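Local coordinates for protein transferrin (Manduca sexta, PDB 6WB6) that binds a single ferric ion per molecule together with a carbonate anion and transports the iron as a secreted insect transferrin, at residues A[5-10]-A[15-20]; A[80-85]-A[222-227]; A[210-215]-A[242-247]; A[294-299]-A[310-315]; A[436-441]-A[465-470]. One frame throughout, in Å; residues are numbered along the deposited sequence.

Contact 1. Residues A[5-10]-A[15-20]; sequences YKLCVP and KDCEQM
Leu-7 and Met-20 make the closest approach between strand 5-10 and the helix that follows it, with CD2 of Leu-7 lying 3.6 Å from CE of Met-20. The two side chains cross at about a right angle, and the touching groups are a methyl branch of the leucine and the terminal methyl of the methionine. The Met-20 chain is stretched out as far as SD and then bends there (chi3 89°), which turns CE back toward the strand. The same CD2 also lies 4.2 Å from SG of Cys-17, so this one methyl serves two helix residues a turn apart. Further along the strand, Val-9 meets the base of the cysteine side chain: its CG2 packs 4.1 Å from CB of Cys-17. All four residues are buried, and the contact between them is wholly apolar. Leu-7 and Val-9 can both face the helix because they alternate with Cys-8, whose side chain leaves from the other side of the strand. The pair of elements opens a beta-alpha-beta unit, in which helix 14-21 leads on to strand 31-36, parallel to strand 5-10; the short segments run at 141° with axes 9.3 Å apart. Disulfides fix both elements further: Cys-17 is bonded to Cys-33 on the neighbouring strand, while Cys-8 is tied to Cys-42. Beyond this layer, Val-311 touches both Leu-7 and Cys-17, and Trp-307 and Leu-296 pack on Met-20.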
# COMPACT_ATOMS: atom_id res chain seq x y z
N TYR A 5 -22.17 19.68 -16.65
CA TYR A 5 -21.10 18.69 -16.77
C TYR A 5 -20.72 18.25 -15.37
O TYR A 5 -20.23 19.05 -14.56
CB TYR A 5 -19.89 19.25 -17.51
CG TYR A 5 -20.12 19.58 -18.96
CD1 TYR A 5 -20.08 18.59 -19.94
CD2 TYR A 5 -20.32 20.87 -19.35
CE1 TYR A 5 -20.24 18.92 -21.28
CE2 TYR A 5 -20.50 21.21 -20.68
CZ TYR A 5 -20.45 20.23 -21.64
OH TYR A 5 -20.62 20.59 -22.96
N LYS A 6 -20.97 16.98 -15.07
CA LYS A 6 -20.81 16.47 -13.73
C LYS A 6 -19.40 15.92 -13.60
O LYS A 6 -18.99 15.04 -14.37
CB LYS A 6 -21.88 15.42 -13.42
CG LYS A 6 -23.23 16.04 -13.12
CD LYS A 6 -24.38 15.01 -13.08
CE LYS A 6 -24.78 14.58 -14.49
NZ LYS A 6 -25.04 15.73 -15.45
N LEU A 7 -18.65 16.46 -12.66
CA LEU A 7 -17.27 16.04 -12.43
C LEU A 7 -17.26 15.17 -11.18
O LEU A 7 -17.65 15.63 -10.10
CB LEU A 7 -16.34 17.23 -12.21
CG LEU A 7 -14.95 16.86 -11.69
CD1 LEU A 7 -14.26 15.93 -12.66
CD2 LEU A 7 -14.11 18.12 -11.50
N CYS A 8 -16.80 13.94 -11.33
CA CYS A 8 -16.72 13.09 -10.15
C CYS A 8 -15.44 13.42 -9.41
O CYS A 8 -14.44 13.83 -10.00
CB CYS A 8 -16.79 11.62 -10.53
SG CYS A 8 -16.91 10.56 -9.13
N VAL A 9 -15.50 13.28 -8.10
CA VAL A 9 -14.44 13.77 -7.23
C VAL A 9 -14.44 12.88 -5.99
O VAL A 9 -15.51 12.65 -5.40
CB VAL A 9 -14.66 15.26 -6.89
CG1 VAL A 9 -16.02 15.47 -6.25
CG2 VAL A 9 -13.59 15.76 -5.98
N PRO A 10 -13.31 12.32 -5.59
CA PRO A 10 -13.26 11.64 -4.29
C PRO A 10 -13.89 12.51 -3.21
O PRO A 10 -13.63 13.71 -3.13
CB PRO A 10 -11.76 11.43 -4.07
CG PRO A 10 -11.25 11.22 -5.47
CD PRO A 10 -12.06 12.16 -6.34
N LYS A 15 -15.06 19.67 -0.88
CA LYS A 15 -14.93 21.09 -0.63
C LYS A 15 -13.95 21.74 -1.60
O LYS A 15 -14.11 22.91 -1.93
CB LYS A 15 -14.49 21.38 0.81
CG LYS A 15 -15.60 21.15 1.85
CD LYS A 15 -16.65 22.25 1.81
CE LYS A 15 -17.90 21.85 2.55
NZ LYS A 15 -17.57 21.10 3.79
N ASP A 16 -12.93 21.00 -2.05
CA ASP A 16 -12.00 21.59 -2.99
C ASP A 16 -12.64 21.76 -4.36
O ASP A 16 -12.39 22.74 -5.07
CB ASP A 16 -10.72 20.75 -3.07
CG ASP A 16 -9.87 20.90 -1.83
OD1 ASP A 16 -9.48 22.04 -1.52
OD2 ASP A 16 -9.64 19.89 -1.13
N CYS A 17 -13.49 20.82 -4.73
CA CYS A 17 -14.17 20.95 -6.00
C CYS A 17 -15.13 22.15 -5.98
O CYS A 17 -15.34 22.79 -7.01
CB CYS A 17 -14.89 19.64 -6.30
SG CYS A 17 -15.74 19.51 -7.87
N GLU A 18 -15.68 22.46 -4.80
CA GLU A 18 -16.62 23.56 -4.69
C GLU A 18 -15.90 24.89 -4.83
O GLU A 18 -16.33 25.75 -5.60
CB GLU A 18 -17.38 23.47 -3.36
CG GLU A 18 -18.29 22.22 -3.29
CD GLU A 18 -18.74 21.87 -1.87
OE1 GLU A 18 -18.39 22.62 -0.93
OE2 GLU A 18 -19.43 20.86 -1.70
N GLN A 19 -14.76 25.05 -4.16
CA GLN A 19 -13.94 26.23 -4.36
C GLN A 19 -13.57 26.38 -5.83
O GLN A 19 -13.54 27.49 -6.36
CB GLN A 19 -12.67 26.17 -3.50
N MET A 20 -13.29 25.25 -6.50
CA MET A 20 -13.00 25.30 -7.92
C MET A 20 -14.19 25.85 -8.70
O MET A 20 -14.03 26.63 -9.64
CB MET A 20 -12.64 23.91 -8.44
CG MET A 20 -12.39 23.92 -9.92
SD MET A 20 -11.83 22.37 -10.60
CE MET A 20 -13.40 21.59 -10.97

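Contact 2. Residues A[80-85]-A[222-227]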
# COMPACT_ATOMS: atom_id res chain seq x y z
N THR A 80 2.75 18.37 -20.82
CA THR A 80 3.65 19.35 -20.24
C THR A 80 3.74 20.55 -21.17
O THR A 80 3.50 20.45 -22.38
CB THR A 80 5.05 18.79 -20.03
OG1 THR A 80 5.51 18.28 -21.28
CG2 THR A 80 5.07 17.70 -18.95
N ASP A 81 4.12 21.69 -20.60
CA ASP A 81 4.42 22.86 -21.42
C ASP A 81 5.71 22.65 -22.20
O ASP A 81 5.86 23.21 -23.29
CB ASP A 81 4.49 24.10 -20.53
CG ASP A 81 3.10 24.59 -20.13
OD1 ASP A 81 2.23 24.75 -21.02
OD2 ASP A 81 2.85 24.80 -18.93
N GLU A 82 6.60 21.79 -21.68
CA GLU A 82 7.82 21.44 -22.39
C GLU A 82 7.51 20.61 -23.63
O GLU A 82 8.17 20.77 -24.66
CB GLU A 82 8.76 20.69 -21.45
CG GLU A 82 10.14 20.49 -21.97
CD GLU A 82 11.07 20.00 -20.88
OE1 GLU A 82 10.57 19.57 -19.82
OE2 GLU A 82 12.31 20.06 -21.09
N GLU A 83 6.52 19.72 -23.55
CA GLU A 83 6.16 18.84 -24.66
C GLU A 83 4.66 18.89 -24.95
O GLU A 83 3.97 17.87 -24.93
CB GLU A 83 6.61 17.41 -24.35
CG GLU A 83 8.12 17.23 -24.28
CD GLU A 83 8.51 15.80 -23.98
OE1 GLU A 83 8.57 15.45 -22.78
OE2 GLU A 83 8.72 15.03 -24.93
N PRO A 84 4.13 20.07 -25.28
CA PRO A 84 2.68 20.19 -25.47
C PRO A 84 2.15 19.38 -26.63
O PRO A 84 0.96 19.03 -26.65
CB PRO A 84 2.48 21.69 -25.70
CG PRO A 84 3.80 22.16 -26.28
CD PRO A 84 4.86 21.29 -25.65
N ASP A 85 3.00 19.05 -27.60
CA ASP A 85 2.58 18.35 -28.80
C ASP A 85 3.01 16.88 -28.85
O ASP A 85 2.71 16.19 -29.82
CB ASP A 85 3.13 19.11 -30.02
CG ASP A 85 2.48 20.47 -30.17
OD1 ASP A 85 1.23 20.51 -30.17
OD2 ASP A 85 3.20 21.50 -30.25
N LYS A 222 14.25 7.21 -20.65
CA LYS A 222 13.30 7.87 -21.54
C LYS A 222 14.02 8.96 -22.33
O LYS A 222 15.10 9.41 -21.97
CB LYS A 222 12.09 8.46 -20.80
CG LYS A 222 12.37 9.59 -19.85
CD LYS A 222 11.08 10.17 -19.28
CE LYS A 222 11.36 11.03 -18.06
NZ LYS A 222 10.14 11.28 -17.22
N VAL A 223 13.36 9.39 -23.40
CA VAL A 223 14.00 10.20 -24.42
C VAL A 223 14.46 11.52 -23.84
O VAL A 223 15.57 11.99 -24.09
CB VAL A 223 13.04 10.43 -25.59
CG1 VAL A 223 13.57 11.51 -26.54
CG2 VAL A 223 12.82 9.13 -26.28
N ILE A 224 13.58 12.16 -23.07
CA ILE A 224 13.82 13.54 -22.70
C ILE A 224 15.07 13.64 -21.85
O ILE A 224 15.88 14.56 -22.02
CB ILE A 224 12.57 14.13 -22.01
CG1 ILE A 224 12.78 15.61 -21.74
CG2 ILE A 224 12.24 13.40 -20.72
CD1 ILE A 224 11.48 16.36 -21.39
N PHE A 225 15.27 12.67 -20.93
CA PHE A 225 16.51 12.66 -20.17
C PHE A 225 17.68 12.20 -21.02
O PHE A 225 18.82 12.56 -20.72
CB PHE A 225 16.40 11.77 -18.93
CG PHE A 225 15.83 12.49 -17.74
CD1 PHE A 225 14.48 12.56 -17.56
CD2 PHE A 225 16.66 13.11 -16.82
CE1 PHE A 225 13.95 13.23 -16.51
CE2 PHE A 225 16.12 13.79 -15.74
CZ PHE A 225 14.76 13.85 -15.60
N THR A 226 17.42 11.43 -22.07
CA THR A 226 18.53 11.05 -22.95
C THR A 226 18.98 12.25 -23.77
O THR A 226 20.18 12.54 -23.87
CB THR A 226 18.11 9.90 -23.85
OG1 THR A 226 17.70 8.77 -23.06
CG2 THR A 226 19.26 9.48 -24.76
N ARG A 227 18.03 12.99 -24.33
CA ARG A 227 18.38 14.16 -25.11
C ARG A 227 19.07 15.22 -24.26
O ARG A 227 20.10 15.76 -24.66
CB ARG A 227 17.11 14.69 -25.77
CG ARG A 227 16.63 13.76 -26.83
CD ARG A 227 15.48 14.34 -27.64
NE ARG A 227 15.88 15.53 -28.38
CZ ARG A 227 16.52 15.50 -29.54
NH1 ARG A 227 16.84 14.34 -30.10
NH2 ARG A 227 16.84 16.64 -30.13
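Glu-83 and Ile-224 are the residues of closest backbone approach, their CA atoms still 9.5 Å apart, so the turn at 80-85 and the start of helix 223-229 meet through side chains. The end of Ile-224 does the touching. Its CD1 lies 3.4 Å from OE1 of Glu-83 and 3.7 Å from OE1 of Glu-82, a methyl set against two carboxylates. The approaches differ: Glu-82 comes at the isoleucine from the opposite direction, with both carboxylate oxygens at similar range from CD1, whereas Glu-83 runs at a slant to it and offers mainly OE1. Ile-224 reaches this far because CG1 points away from its backbone N (chi1 -175°) and CD1 continues the extended line (chi2 165°). These are van der Waals contacts; the polar end of Glu-82 has its strong partners elsewhere, OE2 being hydrogen-bonded to Thr-237 and salt-bridged to Lys-228. Those partners probably hold the carboxylate in position beside the methyl. The turn carrying the two glutamates is shaped by Thr-80, whose OG1 accepts from N of Glu-83 at 2.9 Å, an ST motif. On the helix side, Lys-222 occupies the N-cap position, and its O receives both N of Thr-226 at 3.1 Å and OG1 of the same threonine at 2.9 Å. The Ile-224 side chain is about 5 Å from that of Tyr-90, an iron ligand, and about 9 Å from the ferric ion. The arrangement thus belongs to the surroundings of the transferrin iron site, where the loop between strands 72-79 and 90-97 meets the helix following strand 218-222.

Contact 3. Residues A[210-215]-A[242-247]; sequences CLAHNN and SNENPE
His-213 and Glu-244 are brought together by first torsions of the same kind, each CG standing opposite its own carbonyl carbon (chi1 near -50° in both), and by a bend in the glutamate at chi2 (-69°) that swings its carboxylate toward the ring. NE2 of His-213 then donates to OE2 of Glu-244 over 2.6 Å in a short but clearly bent hydrogen bond. The oxygen sits at the ring edge, almost in the ring plane, and is approached on its syn side but tilted out of the carboxylate plane; the ring and carboxylate planes are turned 41° from each other. The other oxygen, OE1, lies 4.2 Å from CB of Ala-212, so the carboxylate also rests against the helix. Phe-229 and Phe-230 also touch the Glu-244 side chain. The loop is shaped by Ser-242, whose OG accepts from N of Glu-244 at 2.8 Å in an ST turn. Replacing Glu-244 by an alanine takes away the carboxylate, and NE2 of His-213 would probably be left without this mate and the imidazole freer to turn. The arrangement is a His-carboxylate hydrogen bond at the protein surface, away from the iron site, joining the C-terminal end of helix 203-213 to the loop that leads into strand 249-252.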
# COMPACT_ATOMS: atom_id res chain seq x y z
N CYS A 210 25.23 5.70 -15.22
CA CYS A 210 25.65 4.31 -15.08
C CYS A 210 26.24 3.82 -16.39
O CYS A 210 27.30 3.18 -16.41
CB CYS A 210 24.45 3.46 -14.65
SG CYS A 210 24.67 1.68 -14.76
N LEU A 211 25.60 4.15 -17.50
CA LEU A 211 26.06 3.69 -18.81
C LEU A 211 27.33 4.42 -19.25
O LEU A 211 28.28 3.80 -19.76
CB LEU A 211 24.93 3.89 -19.83
CG LEU A 211 25.21 3.62 -21.32
CD1 LEU A 211 25.30 2.15 -21.59
CD2 LEU A 211 24.16 4.23 -22.24
N ALA A 212 27.39 5.74 -19.06
CA ALA A 212 28.49 6.52 -19.63
C ALA A 212 29.71 6.57 -18.72
O ALA A 212 30.83 6.75 -19.21
CB ALA A 212 28.01 7.96 -19.91
N HIS A 213 29.50 6.44 -17.41
CA HIS A 213 30.52 6.66 -16.40
C HIS A 213 30.79 5.45 -15.52
O HIS A 213 31.84 5.43 -14.87
CB HIS A 213 30.11 7.83 -15.50
CG HIS A 213 29.79 9.08 -16.26
ND1 HIS A 213 28.96 10.06 -15.76
CD2 HIS A 213 30.17 9.50 -17.49
CE1 HIS A 213 28.85 11.04 -16.64
NE2 HIS A 213 29.57 10.72 -17.70
N ASN A 214 29.88 4.47 -15.44
CA ASN A 214 30.13 3.27 -14.66
C ASN A 214 30.15 2.03 -15.54
O ASN A 214 29.84 0.93 -15.09
CB ASN A 214 29.11 3.10 -13.54
CG ASN A 214 29.65 2.25 -12.40
OD1 ASN A 214 30.85 2.24 -12.16
ND2 ASN A 214 28.76 1.56 -11.68
N ASN A 215 30.53 2.20 -16.79
CA ASN A 215 30.85 1.05 -17.65
C ASN A 215 29.66 0.10 -17.76
O ASN A 215 29.83 -1.09 -18.00
CB ASN A 215 32.08 0.32 -17.12
CG ASN A 215 32.78 -0.49 -18.18
OD1 ASN A 215 32.61 -0.25 -19.38
ND2 ASN A 215 33.61 -1.44 -17.75
N SER A 242 26.62 20.43 -22.87
CA SER A 242 26.85 19.12 -22.28
C SER A 242 28.26 18.65 -22.58
O SER A 242 28.76 18.81 -23.70
CB SER A 242 25.87 18.06 -22.79
OG SER A 242 26.25 16.79 -22.29
N ASN A 243 28.89 18.05 -21.56
CA ASN A 243 30.16 17.33 -21.70
C ASN A 243 29.99 15.97 -22.36
O ASN A 243 30.99 15.36 -22.77
CB ASN A 243 30.79 17.13 -20.33
CG ASN A 243 31.40 18.40 -19.80
OD1 ASN A 243 31.75 19.29 -20.57
ND2 ASN A 243 31.53 18.48 -18.48
N GLU A 244 28.77 15.48 -22.48
CA GLU A 244 28.51 14.17 -23.06
C GLU A 244 28.29 14.31 -24.55
O GLU A 244 27.63 15.24 -25.01
CB GLU A 244 27.29 13.55 -22.40
CG GLU A 244 27.40 13.57 -20.91
CD GLU A 244 28.48 12.64 -20.40
OE1 GLU A 244 28.97 11.81 -21.19
OE2 GLU A 244 28.82 12.72 -19.20
N ASN A 245 28.87 13.38 -25.31
CA ASN A 245 28.83 13.38 -26.76
C ASN A 245 27.84 12.33 -27.26
O ASN A 245 28.11 11.13 -27.11
CB ASN A 245 30.24 13.11 -27.32
CG ASN A 245 30.28 13.07 -28.84
OD1 ASN A 245 29.30 13.41 -29.51
ND2 ASN A 245 31.42 12.63 -29.40
N PRO A 246 26.73 12.72 -27.89
CA PRO A 246 25.73 11.72 -28.31
C PRO A 246 26.22 10.77 -29.38
O PRO A 246 25.66 9.67 -29.51
CB PRO A 246 24.59 12.58 -28.86
CG PRO A 246 25.26 13.86 -29.26
CD PRO A 246 26.30 14.08 -28.24
N GLU A 247 27.20 11.18 -30.19
CA GLU A 247 27.71 10.33 -31.25
C GLU A 247 28.32 9.04 -30.71
O GLU A 247 28.41 8.05 -31.44
CB GLU A 247 28.76 11.09 -32.07
CG GLU A 247 28.15 12.10 -33.02
CD GLU A 247 29.19 12.99 -33.69
OE1 GLU A 247 30.39 12.90 -33.33
OE2 GLU A 247 28.80 13.77 -34.58

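Contact 4. Residues A[294-299]-A[310-315]; sequences KQLADS and KVLGLS
Leu-312 and Leu-314 point the same kind of branch at helix 286-300, but each meets a different part of it. The nearest contact of CD1 of Leu-312 is with the base of the Leu-296 side chain, 3.7 Å from CB and close to the helix backbone, with N of Ala-297 4.5 Å away. CD1 of Leu-314 lies over Ala-297, 3.9 Å from both CA and CB. With only a methyl at Ala-297, the leucine reaches the main chain of the helix, and the CA atoms of Ala-297 and Leu-314 come within 7.5 Å of each other. Both incoming leucines have CG opposite their carbonyl carbon (for Leu-314, chi1 -52°), and both extend CD1 toward the helix. Between them sits Gly-313, the first residue to leave helical geometry after helix 306-311, with a positive phi of 69°. The chain turns there, which probably helps both flanking leucines to face the same helix. The segment is therefore the exit of helix 306-311 folded back against helix 286-300, in the first transferrin-like half of the chain and ahead of strand 320-327. All four touching residues are buried and apolar. Around them, Trp-307 packs on both Leu-296 and Leu-312, Phe-308 on Leu-314, and Val-321 of strand 320-327 on Ala-297. The turn has polar support too: O of Leu-312 accepts a hydrogen bond from OH of Tyr-78, and the backbones of Leu-314 and Phe-308 are hydrogen-bonded. The Leu-314 side chain is about 10 Å from that of Asp-57, predicted but not observed here to bind iron.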
# COMPACT_ATOMS: atom_id res chain seq x y z
N LYS A 294 -9.46 23.74 -19.75
CA LYS A 294 -8.27 24.51 -20.13
C LYS A 294 -8.16 25.80 -19.34
O LYS A 294 -7.06 26.21 -18.96
CB LYS A 294 -8.29 24.79 -21.64
CG LYS A 294 -7.99 23.58 -22.52
CD LYS A 294 -8.08 23.89 -24.03
CE LYS A 294 -7.26 25.14 -24.46
NZ LYS A 294 -5.80 25.09 -24.13
N GLN A 295 -9.30 26.46 -19.09
CA GLN A 295 -9.25 27.75 -18.39
C GLN A 295 -8.93 27.58 -16.92
O GLN A 295 -8.15 28.35 -16.35
CB GLN A 295 -10.58 28.49 -18.57
CG GLN A 295 -10.63 29.24 -19.87
CD GLN A 295 -12.02 29.66 -20.26
OE1 GLN A 295 -12.92 29.70 -19.42
NE2 GLN A 295 -12.20 29.98 -21.54
N LEU A 296 -9.52 26.57 -16.27
CA LEU A 296 -9.18 26.25 -14.90
C LEU A 296 -7.71 25.88 -14.77
O LEU A 296 -7.04 26.26 -13.80
CB LEU A 296 -10.06 25.10 -14.38
CG LEU A 296 -11.55 25.42 -14.22
CD1 LEU A 296 -12.40 24.14 -14.03
CD2 LEU A 296 -11.72 26.36 -13.04
N ALA A 297 -7.19 25.11 -15.74
CA ALA A 297 -5.78 24.73 -15.72
C ALA A 297 -4.90 25.96 -15.77
O ALA A 297 -3.95 26.10 -14.99
CB ALA A 297 -5.46 23.80 -16.89
N ASP A 298 -5.21 26.88 -16.68
CA ASP A 298 -4.32 28.01 -16.89
C ASP A 298 -4.42 29.04 -15.77
O ASP A 298 -3.51 29.85 -15.63
CB ASP A 298 -4.60 28.63 -18.26
CG ASP A 298 -4.23 27.69 -19.42
OD1 ASP A 298 -3.41 26.78 -19.20
OD2 ASP A 298 -4.76 27.86 -20.54
N SER A 299 -5.47 29.01 -14.96
CA SER A 299 -5.59 29.95 -13.86
C SER A 299 -5.13 29.37 -12.53
O SER A 299 -4.70 30.13 -11.65
CB SER A 299 -7.03 30.44 -13.72
OG SER A 299 -7.79 29.49 -13.02
N LYS A 310 -5.94 17.64 -6.73
CA LYS A 310 -6.83 16.69 -6.08
C LYS A 310 -8.15 16.51 -6.83
O LYS A 310 -8.77 15.44 -6.76
CB LYS A 310 -7.09 17.15 -4.65
CG LYS A 310 -6.07 16.68 -3.63
CD LYS A 310 -4.71 17.32 -3.81
CE LYS A 310 -3.58 16.39 -3.37
NZ LYS A 310 -2.24 17.03 -3.51
N VAL A 311 -8.60 17.53 -7.54
CA VAL A 311 -9.88 17.50 -8.23
C VAL A 311 -9.68 17.35 -9.73
O VAL A 311 -10.22 16.43 -10.34
CB VAL A 311 -10.72 18.75 -7.89
CG1 VAL A 311 -12.02 18.71 -8.62
CG2 VAL A 311 -10.96 18.84 -6.41
N LEU A 312 -8.91 18.24 -10.34
CA LEU A 312 -8.75 18.18 -11.79
C LEU A 312 -7.72 17.16 -12.24
O LEU A 312 -7.72 16.79 -13.42
CB LEU A 312 -8.39 19.55 -12.36
CG LEU A 312 -9.55 20.52 -12.64
CD1 LEU A 312 -9.06 21.63 -13.57
CD2 LEU A 312 -10.75 19.86 -13.25
N GLY A 313 -6.89 16.65 -11.34
CA GLY A 313 -5.87 15.70 -11.75
C GLY A 313 -4.80 16.32 -12.60
O GLY A 313 -4.29 15.66 -13.51
N LEU A 314 -4.48 17.60 -12.38
CA LEU A 314 -3.32 18.24 -12.97
C LEU A 314 -2.15 18.12 -12.00
O LEU A 314 -2.29 17.58 -10.91
CB LEU A 314 -3.58 19.71 -13.27
CG LEU A 314 -4.83 20.02 -14.07
CD1 LEU A 314 -5.24 21.44 -13.79
CD2 LEU A 314 -4.57 19.79 -15.53
N SER A 315 -1.00 18.66 -12.39
CA SER A 315 0.16 18.71 -11.51
C SER A 315 0.96 19.96 -11.86
O SER A 315 0.69 20.62 -12.87
CB SER A 315 1.02 17.45 -11.63
OG SER A 315 1.77 17.46 -12.84

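Contact 5. Residues A[436-441]-A[465-470]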
# COMPACT_ATOMS: atom_id res chain seq x y z
N ASN A 436 -2.12 -2.06 18.45
CA ASN A 436 -2.47 -1.65 19.80
C ASN A 436 -1.66 -2.46 20.80
O ASN A 436 -1.25 -3.59 20.52
CB ASN A 436 -3.95 -1.85 20.07
CG ASN A 436 -4.81 -0.93 19.23
OD1 ASN A 436 -4.53 0.27 19.11
ND2 ASN A 436 -5.84 -1.49 18.61
N TYR A 437 -1.44 -1.87 21.97
CA TYR A 437 -0.83 -2.57 23.09
C TYR A 437 -1.75 -2.55 24.30
O TYR A 437 -2.39 -1.53 24.60
CB TYR A 437 0.51 -1.94 23.47
CG TYR A 437 1.60 -2.26 22.49
CD1 TYR A 437 1.53 -1.79 21.18
CD2 TYR A 437 2.68 -3.03 22.85
CE1 TYR A 437 2.53 -2.09 20.28
CE2 TYR A 437 3.67 -3.33 21.96
CZ TYR A 437 3.60 -2.86 20.68
OH TYR A 437 4.59 -3.14 19.78
N ALA A 438 -1.79 -3.67 25.00
CA ALA A 438 -2.35 -3.68 26.34
C ALA A 438 -1.35 -3.03 27.29
O ALA A 438 -0.18 -3.43 27.35
CB ALA A 438 -2.66 -5.10 26.79
N VAL A 439 -1.78 -2.01 28.01
CA VAL A 439 -0.88 -1.28 28.89
C VAL A 439 -1.46 -1.24 30.28
O VAL A 439 -2.58 -1.71 30.53
CB VAL A 439 -0.57 0.14 28.39
CG1 VAL A 439 -0.15 0.09 26.94
CG2 VAL A 439 -1.75 1.08 28.59
N ALA A 440 -0.64 -0.74 31.20
CA ALA A 440 -0.96 -0.62 32.62
C ALA A 440 -0.79 0.85 32.99
O ALA A 440 0.34 1.34 33.05
CB ALA A 440 -0.05 -1.49 33.48
N VAL A 441 -1.92 1.52 33.24
CA VAL A 441 -1.93 2.95 33.50
C VAL A 441 -1.92 3.16 35.01
O VAL A 441 -2.70 2.52 35.74
CB VAL A 441 -3.17 3.61 32.86
CG1 VAL A 441 -3.15 5.11 33.06
CG2 VAL A 441 -3.26 3.26 31.38
N SER A 465 -14.29 -8.90 28.32
CA SER A 465 -14.25 -9.40 26.95
C SER A 465 -13.09 -8.83 26.14
O SER A 465 -12.99 -9.12 24.95
CB SER A 465 -15.58 -9.09 26.25
OG SER A 465 -15.88 -7.70 26.26
N THR A 466 -12.21 -8.04 26.74
CA THR A 466 -11.11 -7.43 26.00
C THR A 466 -9.79 -8.14 26.27
O THR A 466 -9.55 -8.72 27.34
CB THR A 466 -10.93 -5.96 26.34
OG1 THR A 466 -10.29 -5.86 27.61
CG2 THR A 466 -12.25 -5.22 26.35
N PHE A 467 -8.90 -8.05 25.28
CA PHE A 467 -7.54 -8.53 25.47
C PHE A 467 -6.84 -7.76 26.59
O PHE A 467 -6.33 -8.36 27.54
CB PHE A 467 -6.77 -8.40 24.15
CG PHE A 467 -5.35 -8.84 24.26
CD1 PHE A 467 -4.37 -7.93 24.60
CD2 PHE A 467 -5.01 -10.15 24.03
CE1 PHE A 467 -3.07 -8.32 24.71
CE2 PHE A 467 -3.72 -10.56 24.15
CZ PHE A 467 -2.73 -9.65 24.48
N SER A 468 -6.81 -6.44 26.50
CA SER A 468 -6.04 -5.65 27.46
C SER A 468 -6.62 -5.72 28.86
O SER A 468 -5.90 -5.55 29.85
CB SER A 468 -5.97 -4.18 27.00
OG SER A 468 -5.86 -4.07 25.59
N GLY A 469 -7.91 -5.97 28.97
CA GLY A 469 -8.58 -5.93 30.25
C GLY A 469 -8.42 -7.23 31.00
O GLY A 469 -8.22 -7.24 32.21
N LEU A 470 -8.48 -8.34 30.27
CA LEU A 470 -8.52 -9.66 30.89
C LEU A 470 -7.30 -10.48 30.49
O LEU A 470 -6.47 -10.79 31.35
CB LEU A 470 -9.82 -10.36 30.51
CG LEU A 470 -10.10 -11.73 31.15
CD1 LEU A 470 -9.43 -12.83 30.36
CD2 LEU A 470 -9.67 -11.75 32.61
O HOH W 1 -3.39 -4.42 29.96
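Ala-438 and Ser-468 have the most surface buried here, followed by Phe-467, and together they pack the start of strand 437-443 against the first turn of helix 467-479. Both elements belong to the second transferrin-like half, where strand 437-443 pairs with three other strands of a mixed sheet and the helix lies against it. The approach is close: the CA atoms of Ala-438 and Ser-468 are 4.3 Å apart, and CB of Ala-438 is 3.4 Å from CB of Ser-468, tighter than usual van der Waals contact. The small side chains make such proximity possible. OG of Ser-468 also lies alongside the alanine, 3.6 Å from its CB, the hydroxyl being placed opposite its carbonyl carbon (chi1 -37°). Phe-467 meets the same methyl with its ring edge: CE1 is 3.9 Å from CB of Ala-438, which stays near the ring plane. The ring reaches there because its CG swings away from the backbone N (chi1 178°), and Pro-584 and Ala-472 also touch the Phe-467 side chain. Ala-472, one turn further along the helix, also packs on Ala-438, so the methyl is held between several helix residues. The helix start is fixed by Thr-466 at the N-cap, whose OG1 accepts from N of Gly-469 at 2.7 Å; a side chain at that glycine would run into the threonine hydroxyl. A water completes the join between the two backbones, donating to O of Val-439 at 2.9 Å and to O of Ser-468 at 2.8 Å.

In the fold
Contacts 1 and 4 pack directly on each other in the first half of the chain: their centres are 11 Å apart, and they touch where SD of Met-20 lies 3.6 Å from CG of Leu-312 and CD2 of Leu-7 lies 3.6 Å from CG1 of Val-311. Contact 2 comes close to the bound iron, its Ile-224 side chain about 9 Å from the ferric ion; its centre lies 20 Å from that of contact 4. Contact 3 lies on its far side from contact 4, its centre 19 Å from contact 2 and 38 Å from contact 4. Contact 5 stands apart in the second transferrin-like half, its centre 44 to 61 Å from those of the others.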